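Local coordinates for protein molybdopterin adenylyltransferase (Helicobacter pylori, PDB 4XCW) that probably activates molybdopterin by transferring an adenylyl group from ATP to it, a late step in molybdenum cofactor biosynthesis, at residues G161-V166 with A173-Q178. Sequence-based numbering, arbitrary orientation.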
loop_
_atom_site.group_PDB
_atom_site.type_symbol
_atom_site.label_atom_id
_atom_site.label_comp_id
_atom_site.label_asym_id
_atom_site.label_seq_id
_atom_site.Cartn_x
_atom_site.Cartn_y
_atom_site.Cartn_z
ATOM N N GLY B 161 7.354 -23.858 4.742
ATOM C CA GLY B 161 7.596 -24.014 6.166
ATOM C C GLY B 161 6.857 -25.220 6.723
ATOM O O GLY B 161 6.174 -25.939 5.984
ATOM N N ASN B 162 6.986 -25.450 8.029
ATOM C CA ASN B 162 6.338 -26.598 8.665
ATOM C C ASN B 162 4.828 -26.411 8.738
ATOM O O ASN B 162 4.314 -25.302 8.599
ATOM C CB ASN B 162 6.902 -26.842 10.065
ATOM C CG ASN B 162 8.348 -27.281 10.044
ATOM O OD1 ASN B 162 8.825 -27.846 9.061
ATOM N ND2 ASN B 162 9.057 -27.026 11.134
ATOM N N TYR B 163 4.118 -27.506 8.968
ATOM C CA TYR B 163 2.667 -27.509 8.841
ATOM C C TYR B 163 1.960 -27.191 10.151
ATOM O O TYR B 163 1.866 -28.037 11.039
ATOM C CB TYR B 163 2.204 -28.866 8.321
ATOM C CG TYR B 163 0.755 -28.897 7.898
ATOM C CD1 TYR B 163 0.392 -28.571 6.600
ATOM C CD2 TYR B 163 -0.248 -29.267 8.789
ATOM C CE1 TYR B 163 -0.927 -28.605 6.198
ATOM C CE2 TYR B 163 -1.576 -29.303 8.394
ATOM C CZ TYR B 163 -1.908 -28.971 7.096
ATOM O OH TYR B 163 -3.221 -29.005 6.687
ATOM N N MET B 164 1.469 -25.961 10.260
ATOM C CA MET B 164 0.721 -25.525 11.427
ATOM C C MET B 164 -0.627 -26.214 11.526
ATOM O O MET B 164 -1.368 -26.289 10.545
ATOM C CB MET B 164 0.508 -24.019 11.385
ATOM C CG MET B 164 1.741 -23.207 11.665
ATOM S SD MET B 164 1.379 -21.467 11.399
ATOM C CE MET B 164 2.915 -20.743 11.959
ATOM N N GLN B 165 -0.942 -26.698 12.721
ATOM C CA GLN B 165 -2.247 -27.275 12.991
ATOM C C GLN B 165 -2.987 -26.400 13.991
ATOM O O GLN B 165 -2.589 -26.256 15.148
ATOM C CB GLN B 165 -2.108 -28.707 13.490
ATOM C CG GLN B 165 -1.210 -29.534 12.595
ATOM C CD GLN B 165 -1.657 -30.969 12.472
ATOM O OE1 GLN B 165 -2.748 -31.334 12.910
ATOM N NE2 GLN B 165 -0.815 -31.797 11.869
ATOM N N VAL B 166 -4.070 -25.807 13.511
ATOM C CA VAL B 166 -4.801 -24.778 14.231
ATOM C C VAL B 166 -5.676 -25.328 15.354
ATOM O O VAL B 166 -6.311 -26.367 15.202
ATOM C CB VAL B 166 -5.670 -23.997 13.242
ATOM C CG1 VAL B 166 -6.399 -22.872 13.929
ATOM C CG2 VAL B 166 -4.786 -23.466 12.136
ATOM N N ALA B 173 -8.393 -21.096 10.629
ATOM C CA ALA B 173 -7.464 -20.836 9.534
ATOM C C ALA B 173 -7.914 -21.523 8.262
ATOM O O ALA B 173 -8.308 -22.687 8.261
ATOM C CB ALA B 173 -6.063 -21.265 9.891
ATOM N N PHE B 174 -7.840 -20.775 7.172
ATOM C CA PHE B 174 -8.350 -21.221 5.892
ATOM C C PHE B 174 -7.234 -21.775 5.022
ATOM O O PHE B 174 -6.230 -21.108 4.799
ATOM C CB PHE B 174 -9.049 -20.057 5.190
ATOM C CG PHE B 174 -9.504 -20.372 3.803
ATOM C CD1 PHE B 174 -10.522 -21.286 3.585
ATOM C CD2 PHE B 174 -8.919 -19.752 2.713
ATOM C CE1 PHE B 174 -10.946 -21.579 2.306
ATOM C CE2 PHE B 174 -9.341 -20.040 1.430
ATOM C CZ PHE B 174 -10.354 -20.955 1.226
ATOM N N ARG B 175 -7.408 -23.002 4.545
ATOM C CA ARG B 175 -6.506 -23.568 3.549
ATOM C C ARG B 175 -7.284 -23.931 2.285
ATOM O O ARG B 175 -8.130 -24.828 2.309
ATOM C CB ARG B 175 -5.787 -24.800 4.101
ATOM C CG ARG B 175 -4.570 -24.495 4.977
ATOM C CD ARG B 175 -3.924 -25.787 5.459
ATOM N NE ARG B 175 -2.602 -25.597 6.058
ATOM C CZ ARG B 175 -2.356 -25.609 7.364
ATOM N NH1 ARG B 175 -3.344 -25.783 8.235
ATOM N NH2 ARG B 175 -1.116 -25.450 7.801
ATOM N N PRO B 176 -7.015 -23.217 1.179
ATOM C CA PRO B 176 -7.620 -23.535 -0.120
ATOM C C PRO B 176 -7.242 -24.937 -0.578
ATOM O O PRO B 176 -6.071 -25.311 -0.502
ATOM C CB PRO B 176 -7.029 -22.479 -1.055
ATOM C CG PRO B 176 -6.648 -21.351 -0.161
ATOM C CD PRO B 176 -6.223 -21.978 1.130
ATOM N N LYS B 177 -8.226 -25.695 -1.051
ATOM C CA LYS B 177 -8.014 -27.089 -1.429
ATOM C C LYS B 177 -7.416 -27.225 -2.828
ATOM O O LYS B 177 -6.645 -26.370 -3.265
ATOM C CB LYS B 177 -9.330 -27.861 -1.344
ATOM C CG LYS B 177 -10.250 -27.376 -0.236
ATOM C CD LYS B 177 -11.617 -28.032 -0.319
ATOM C CE LYS B 177 -12.588 -27.403 0.667
ATOM N NZ LYS B 177 -12.116 -27.533 2.074
ATOM N N GLN B 178 -7.784 -28.313 -3.507
ATOM C CA GLN B 178 -7.274 -28.665 -4.836
ATOM C C GLN B 178 -5.787 -29.013 -4.804
ATOM O O GLN B 178 -5.032 -28.648 -5.705
ATOM C CB GLN B 178 -7.525 -27.537 -5.842
ATOM C CG GLN B 178 -8.699 -27.784 -6.770
ATOM C CD GLN B 178 -10.016 -27.882 -6.027
ATOM O OE1 GLN B 178 -10.322 -27.053 -5.168
ATOM N NE2 GLN B 178 -10.804 -28.900 -6.353
ATOM O OXT GLN B 178 -5.306 -29.673 -3.881
#
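Arg-175 lays its guanidinium flat over one face of the Tyr-163 ring, an offset cation-pi stack that, in this MogA-type alpha/beta fold, folds the C-terminal end of the chain beyond helix 152-158 back on its own first part, residues 161-166. The two planes are inclined by only 14°, and Arg-175 CZ sits 3.8 Å from the Tyr-163 ring centroid, displaced toward the hydroxyl side; NH2 lies over the middle of the ring, 3.5 Å above its plane, and NE just outside the CE1-CZ edge. Tyr-163 presents that face because its CG is anti to the backbone N (chi1 -169°), swinging the ring toward the tail. The arginine chain runs extended from CG to NE, and its far end forks onto Met-164 O through two bent hydrogen bonds: NH2 (2.9 Å) in the carbonyl plane on a lone pair, NH1 (3.1 Å) nearly in line with the C=O bond. NE turns instead to Asp-157, a salt bridge, so stack, carbonyl and carboxylate fix the guanidinium's rotation. The loop is anchored by Asn-40, which bonds Tyr-163 O and Gln-165 N, while Phe-174 and Pro-176 pack on Thr-115 of the second subunit. Farther along, Val-166 CG2 presses on Ala-173 CB at a tight 3.4 Å.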